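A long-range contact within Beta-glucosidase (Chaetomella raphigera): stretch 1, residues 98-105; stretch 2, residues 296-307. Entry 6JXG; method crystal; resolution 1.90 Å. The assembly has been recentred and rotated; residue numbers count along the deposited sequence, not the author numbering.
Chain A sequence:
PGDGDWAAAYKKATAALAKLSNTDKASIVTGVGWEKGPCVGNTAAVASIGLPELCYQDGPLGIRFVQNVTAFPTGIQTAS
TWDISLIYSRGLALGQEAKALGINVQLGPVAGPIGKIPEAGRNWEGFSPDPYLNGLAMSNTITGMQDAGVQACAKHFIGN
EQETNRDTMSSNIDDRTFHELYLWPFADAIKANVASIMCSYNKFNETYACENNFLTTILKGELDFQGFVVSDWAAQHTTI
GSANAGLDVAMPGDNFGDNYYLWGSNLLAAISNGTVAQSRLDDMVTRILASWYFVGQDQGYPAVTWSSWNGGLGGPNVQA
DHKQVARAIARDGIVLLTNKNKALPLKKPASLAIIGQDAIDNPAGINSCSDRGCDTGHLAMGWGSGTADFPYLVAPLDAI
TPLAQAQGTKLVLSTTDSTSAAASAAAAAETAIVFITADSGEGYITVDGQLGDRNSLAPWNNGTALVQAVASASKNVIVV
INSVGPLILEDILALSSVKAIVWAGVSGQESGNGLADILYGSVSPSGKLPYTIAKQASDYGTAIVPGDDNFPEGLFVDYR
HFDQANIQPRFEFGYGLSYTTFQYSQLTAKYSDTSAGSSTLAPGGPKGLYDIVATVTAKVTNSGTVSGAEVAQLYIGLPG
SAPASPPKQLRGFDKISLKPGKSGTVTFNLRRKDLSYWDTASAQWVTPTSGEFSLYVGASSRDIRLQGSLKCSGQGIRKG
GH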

ATOM      1  N   ALA A  98      15.598  -8.217  -4.319  1.00 11.56           N
ATOM      2  CA  ALA A  98      15.463  -7.923  -5.734  1.00 11.32           C
ATOM      3  C   ALA A  98      16.909  -7.804  -6.344  1.00 12.75           C
ATOM      4  O   ALA A  98      17.247  -8.465  -7.363  1.00 11.28           O
ATOM      5  CB  ALA A  98      14.672  -6.641  -5.914  1.00 11.19           C
ATOM      6  N   LYS A  99      17.760  -6.964  -5.739  1.00 13.43           N
ATOM      7  CA  LYS A  99      19.116  -6.780  -6.243  1.00 12.89           C
ATOM      8  C   LYS A  99      19.884  -8.100  -6.307  1.00 13.26           C
ATOM      9  O   LYS A  99      20.593  -8.389  -7.298  1.00 13.64           O
ATOM     10  CB  LYS A  99      19.896  -5.765  -5.378  1.00 14.70           C
ATOM     11  CG  LYS A  99      21.397  -5.762  -5.720  1.00 15.81           C
ATOM     12  CD  LYS A  99      22.100  -4.434  -5.403  1.00 17.91           C
ATOM     13  CE  LYS A  99      23.619  -4.542  -5.743  1.00 19.25           C
ATOM     14  NZ  LYS A  99      24.504  -3.762  -4.777  1.00 19.90           N
ATOM     15  N   ALA A 100      19.778  -8.873  -5.228  1.00 12.01           N
ATOM     16  CA  ALA A 100      20.551 -10.103  -5.111  1.00 12.93           C
ATOM     17  C   ALA A 100      20.156 -11.110  -6.229  1.00 12.71           C
ATOM     18  O   ALA A 100      20.968 -11.928  -6.639  1.00 12.85           O
ATOM     19  CB  ALA A 100      20.390 -10.685  -3.716  1.00 12.21           C
ATOM     20  N   LEU A 101      18.894 -11.050  -6.693  1.00 11.65           N
ATOM     21  CA  LEU A 101      18.402 -11.791  -7.833  1.00 11.55           C
ATOM     22  C   LEU A 101      18.655 -11.173  -9.218  1.00 12.63           C
ATOM     23  O   LEU A 101      18.241 -11.744 -10.209  1.00 12.90           O
ATOM     24  CB  LEU A 101      16.885 -11.943  -7.656  1.00 12.80           C
ATOM     25  CG  LEU A 101      16.521 -12.871  -6.474  1.00 12.58           C
ATOM     26  CD1 LEU A 101      15.004 -12.955  -6.261  1.00 13.47           C
ATOM     27  CD2 LEU A 101      17.079 -14.274  -6.566  1.00 13.29           C
ATOM     28  N   GLY A 102      19.232  -9.973  -9.275  1.00 11.42           N
ATOM     29  CA  GLY A 102      19.568  -9.311 -10.500  1.00 12.30           C
ATOM     30  C   GLY A 102      18.346  -8.602 -11.079  1.00 12.67           C
ATOM     31  O   GLY A 102      18.351  -8.199 -12.209  1.00 11.54           O
ATOM     32  N   ILE A 103      17.320  -8.405 -10.260  1.00 12.15           N
ATOM     33  CA  ILE A 103      16.123  -7.656 -10.708  1.00 13.17           C
ATOM     34  C   ILE A 103      16.454  -6.194 -10.827  1.00 12.46           C
ATOM     35  O   ILE A 103      16.902  -5.545  -9.860  1.00 15.37           O
ATOM     36  CB  ILE A 103      14.931  -7.911  -9.768  1.00 11.95           C
ATOM     37  CG1 ILE A 103      14.555  -9.369  -9.863  1.00 13.12           C
ATOM     38  CG2 ILE A 103      13.727  -7.000 -10.114  1.00 12.01           C
ATOM     39  CD1 ILE A 103      13.545  -9.848  -8.893  1.00 13.56           C
ATOM     40  N   ASN A 104      16.237  -5.615 -12.018  1.00 12.02           N
ATOM     41  CA  ASN A 104      16.507  -4.200 -12.162  1.00 10.80           C
ATOM     42  C   ASN A 104      15.405  -3.262 -11.587  1.00 11.39           C
ATOM     43  O   ASN A 104      15.722  -2.260 -10.899  1.00 11.28           O
ATOM     44  CB  ASN A 104      16.820  -3.793 -13.604  1.00 11.23           C
ATOM     45  CG  ASN A 104      18.150  -4.405 -14.114  1.00 11.49           C
ATOM     46  OD1 ASN A 104      19.304  -3.906 -13.825  1.00 13.93           O
ATOM     47  ND2 ASN A 104      18.013  -5.481 -14.775  1.00  9.26           N
ATOM     48  N   VAL A 105      14.161  -3.595 -11.915  1.00 11.02           N
ATOM     49  CA  VAL A 105      12.987  -2.795 -11.548  1.00 10.83           C
ATOM     50  C   VAL A 105      12.045  -3.721 -10.809  1.00  9.95           C
ATOM     51  O   VAL A 105      11.593  -4.727 -11.377  1.00  9.57           O
ATOM     52  CB  VAL A 105      12.295  -2.209 -12.790  1.00 10.68           C
ATOM     53  CG1 VAL A 105      11.132  -1.317 -12.350  1.00 10.64           C
ATOM     54  CG2 VAL A 105      13.352  -1.424 -13.596  1.00 11.66           C
TER
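Stretch 2, residues 296-307: GQDQGYPAVTWS

Three side chains of stretch 2 reach across to three backbone carbonyls of stretch 1, just where its helix has ended. Tyr301 OH donates to Ile103 O at 2.6 Å, Trp306 NE1 donates to Leu101 O at 2.9 Å, and Gln297 NE2 donates to Asn104 O at 3.0 Å in a nearly straight bond. The rule to read here is that backbone carbonyls just past a helix end can be met by side-chain donors from a distant segment; no two touching residues are closer than 193 positions in sequence. One water adds a fourth link, donating to Ala100 O at 2.7 Å and to Ala303 O at 2.8 Å.

The helix closes with a Schellman motif at Gly102, in which Ile103 N bonds Ala98 O (2.9 Å) and Gly102 N bonds Lys99 O (2.9 Å). Stretch 2 has no regular helix or strand. It starts with a type I turn from Gly296 to Gln299, then runs extended from Tyr301 to Val304, passing closest to stretch 1 where the CA atoms of Gly102 and Pro302 lie 4.5 Å apart. Gln297 meets Asn104 and Trp306 reaches Leu101, but the order is not a simple reversal, since Lys99 lies against Tyr301 and Pro302.

Gly102 suits this site twice over. Its positive phi favours glycine, and an ideal CB would point toward stretch 2, only 2.7 Å from Ala303 O and 2.8 Å from Pro302 O. The bare CA instead lets Pro302 O approach Gly102 CA to 3.3 Å.

Packing fills in around the polar bonds. Tyr301, the most covered residue, has CE2 3.6 Å from Lys99 CD, and Pro302 CG rests 3.2 Å from Lys99 O. Trp306 turns its ring edge to stretch 1, with CZ2 3.8 Å from Ile103 CG1 and CD1 4.1 Å from Leu101 CD2, so one indole both donates and packs. Val304 CG2 lies 3.5 Å from Gly102 O.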

ATOM      1  N   GLY A 296      22.609   3.377  -9.552  1.00 14.68           N
ATOM      2  CA  GLY A 296      23.952   2.774  -9.636  1.00 14.93           C
ATOM      3  C   GLY A 296      23.999   1.353 -10.159  1.00 13.99           C
ATOM      4  O   GLY A 296      24.920   0.592  -9.811  1.00 12.93           O
ATOM      5  N   GLN A 297      23.077   0.970 -11.017  1.00 12.88           N
ATOM      6  CA  GLN A 297      23.048  -0.400 -11.472  1.00 13.39           C
ATOM      7  C   GLN A 297      24.067  -0.730 -12.620  1.00 14.12           C
ATOM      8  O   GLN A 297      24.162  -1.891 -13.088  1.00 14.15           O
ATOM      9  CB  GLN A 297      21.666  -0.819 -11.930  1.00 14.29           C
ATOM     10  CG  GLN A 297      20.670  -0.836 -10.774  1.00 14.16           C
ATOM     11  CD  GLN A 297      19.314  -1.290 -11.165  1.00 12.80           C
ATOM     12  OE1 GLN A 297      18.969  -1.387 -12.333  1.00 12.94           O
ATOM     13  NE2 GLN A 297      18.515  -1.539 -10.172  1.00 13.65           N
ATOM     14  N   ASP A 298      24.761   0.292 -13.082  1.00 16.71           N
ATOM     15  CA  ASP A 298      25.644   0.166 -14.224  1.00 16.65           C
ATOM     16  C   ASP A 298      26.961  -0.445 -13.851  1.00 22.37           C
ATOM     17  O   ASP A 298      27.699  -0.832 -14.778  1.00 20.08           O
ATOM     18  CB  ASP A 298      25.916   1.555 -14.848  1.00 16.70           C
ATOM     19  CG  ASP A 298      26.484   2.496 -13.901  1.00 16.61           C
ATOM     20  OD1 ASP A 298      27.554   3.070 -14.194  1.00 16.59           O
ATOM     21  OD2 ASP A 298      25.882   2.703 -12.828  1.00 16.43           O
ATOM     22  N   GLN A 299      27.274  -0.507 -12.551  1.00 23.71           N
ATOM     23  CA  GLN A 299      28.499  -1.170 -12.064  1.00 30.92           C
ATOM     24  C   GLN A 299      28.123  -2.258 -11.077  1.00 26.25           C
ATOM     25  O   GLN A 299      27.513  -1.947 -10.047  1.00 26.75           O
ATOM     26  CB  GLN A 299      29.462  -0.231 -11.286  1.00 36.41           C
ATOM     27  CG  GLN A 299      29.418   1.294 -11.512  1.00 48.96           C
ATOM     28  CD  GLN A 299      28.647   2.118 -10.435  1.00 53.55           C
ATOM     29  OE1 GLN A 299      27.733   1.616  -9.755  1.00 54.88           O
ATOM     30  NE2 GLN A 299      29.007   3.400 -10.309  1.00 54.66           N
ATOM     31  N   GLY A 300      28.496  -3.491 -11.378  1.00 23.82           N
ATOM     32  CA  GLY A 300      28.578  -4.536 -10.367  1.00 25.52           C
ATOM     33  C   GLY A 300      27.212  -5.052  -9.916  1.00 24.64           C
ATOM     34  O   GLY A 300      27.084  -5.585  -8.800  1.00 26.66           O
ATOM     35  N   TYR A 301      26.214  -4.958 -10.777  1.00 18.90           N
ATOM     36  CA  TYR A 301      24.912  -5.572 -10.456  1.00 17.91           C
ATOM     37  C   TYR A 301      24.882  -7.063 -10.697  1.00 18.02           C
ATOM     38  O   TYR A 301      25.382  -7.561 -11.746  1.00 17.55           O
ATOM     39  CB  TYR A 301      23.812  -4.901 -11.295  1.00 16.89           C
ATOM     40  CG  TYR A 301      22.508  -4.748 -10.561  1.00 14.02           C
ATOM     41  CD1 TYR A 301      21.404  -5.452 -10.959  1.00 13.02           C
ATOM     42  CD2 TYR A 301      22.386  -3.870  -9.507  1.00 13.63           C
ATOM     43  CE1 TYR A 301      20.196  -5.317 -10.319  1.00 13.95           C
ATOM     44  CE2 TYR A 301      21.185  -3.764  -8.818  1.00 13.49           C
ATOM     45  CZ  TYR A 301      20.083  -4.459  -9.274  1.00 13.15           C
ATOM     46  OH  TYR A 301      18.895  -4.372  -8.648  1.00 12.31           O
ATOM     47  N   PRO A 302      24.218  -7.821  -9.814  1.00 16.45           N
ATOM     48  CA  PRO A 302      24.033  -9.265 -10.126  1.00 16.33           C
ATOM     49  C   PRO A 302      23.266  -9.606 -11.420  1.00 17.42           C
ATOM     50  O   PRO A 302      22.488  -8.787 -11.924  1.00 18.63           O
ATOM     51  CB  PRO A 302      23.303  -9.801  -8.909  1.00 16.73           C
ATOM     52  CG  PRO A 302      23.715  -8.856  -7.807  1.00 16.08           C
ATOM     53  CD  PRO A 302      23.784  -7.492  -8.453  1.00 16.27           C
ATOM     54  N   ALA A 303      23.523 -10.806 -11.916  1.00 17.12           N
ATOM     55  CA  ALA A 303      22.893 -11.359 -13.127  1.00 18.64           C
ATOM     56  C   ALA A 303      21.652 -12.142 -12.727  1.00 15.94           C
ATOM     57  O   ALA A 303      21.567 -12.562 -11.623  1.00 14.31           O
ATOM     58  CB  ALA A 303      23.889 -12.342 -13.764  1.00 19.36           C
ATOM     59  N   VAL A 304      20.670 -12.305 -13.624  1.00 15.61           N
ATOM     60  CA  VAL A 304      19.525 -13.167 -13.387  1.00 14.84           C
ATOM     61  C   VAL A 304      19.941 -14.585 -13.770  1.00 15.87           C
ATOM     62  O   VAL A 304      20.379 -14.773 -14.906  1.00 17.60           O
ATOM     63  CB  VAL A 304      18.349 -12.689 -14.264  1.00 14.57           C
ATOM     64  CG1 VAL A 304      17.226 -13.708 -14.279  1.00 13.38           C
ATOM     65  CG2 VAL A 304      17.873 -11.325 -13.712  1.00 14.73           C
ATOM     66  N   THR A 305      19.799 -15.565 -12.867  1.00 15.36           N
ATOM     67  CA  THR A 305      20.136 -16.987 -13.166  1.00 14.95           C
ATOM     68  C   THR A 305      18.940 -17.899 -12.968  1.00 15.44           C
ATOM     69  O   THR A 305      19.032 -19.119 -12.843  1.00 16.00           O
ATOM     70  CB  THR A 305      21.342 -17.442 -12.301  1.00 16.70           C
ATOM     71  OG1 THR A 305      20.964 -17.545 -10.923  1.00 17.95           O
ATOM     72  CG2 THR A 305      22.530 -16.393 -12.430  1.00 15.79           C
ATOM     73  N   TRP A 306      17.756 -17.298 -12.928  1.00 14.77           N
ATOM     74  CA  TRP A 306      16.553 -18.021 -12.656  1.00 13.53           C
ATOM     75  C   TRP A 306      15.495 -17.672 -13.758  1.00 13.39           C
ATOM     76  O   TRP A 306      15.720 -16.773 -14.600  1.00 12.04           O
ATOM     77  CB  TRP A 306      15.949 -17.637 -11.282  1.00 13.72           C
ATOM     78  CG  TRP A 306      15.942 -16.203 -11.044  1.00 12.69           C
ATOM     79  CD1 TRP A 306      16.913 -15.510 -10.508  1.00 13.29           C
ATOM     80  CD2 TRP A 306      14.932 -15.269 -11.422  1.00 12.96           C
ATOM     81  NE1 TRP A 306      16.627 -14.184 -10.502  1.00 13.22           N
ATOM     82  CE2 TRP A 306      15.383 -14.013 -11.053  1.00 12.23           C
ATOM     83  CE3 TRP A 306      13.676 -15.379 -12.041  1.00 12.71           C
ATOM     84  CZ2 TRP A 306      14.661 -12.865 -11.295  1.00 12.38           C
ATOM     85  CZ3 TRP A 306      12.938 -14.195 -12.266  1.00 11.51           C
ATOM     86  CH2 TRP A 306      13.387 -13.000 -11.837  1.00 10.85           C
ATOM     87  N   SER A 307      14.388 -18.379 -13.746  1.00 12.08           N
ATOM     88  CA  SER A 307      13.243 -18.005 -14.608  1.00 13.04           C
ATOM     89  C   SER A 307      11.969 -17.936 -13.809  1.00 13.83           C
ATOM     90  O   SER A 307      11.690 -18.785 -12.944  1.00 13.76           O
ATOM     91  CB  SER A 307      13.081 -19.039 -15.761  1.00 13.77           C
ATOM     92  OG  SER A 307      12.045 -18.812 -16.710  1.00 15.64           O
TER
HETATM   93  O   HOH W   1      21.540 -13.229  -8.886  1.00 19.06           O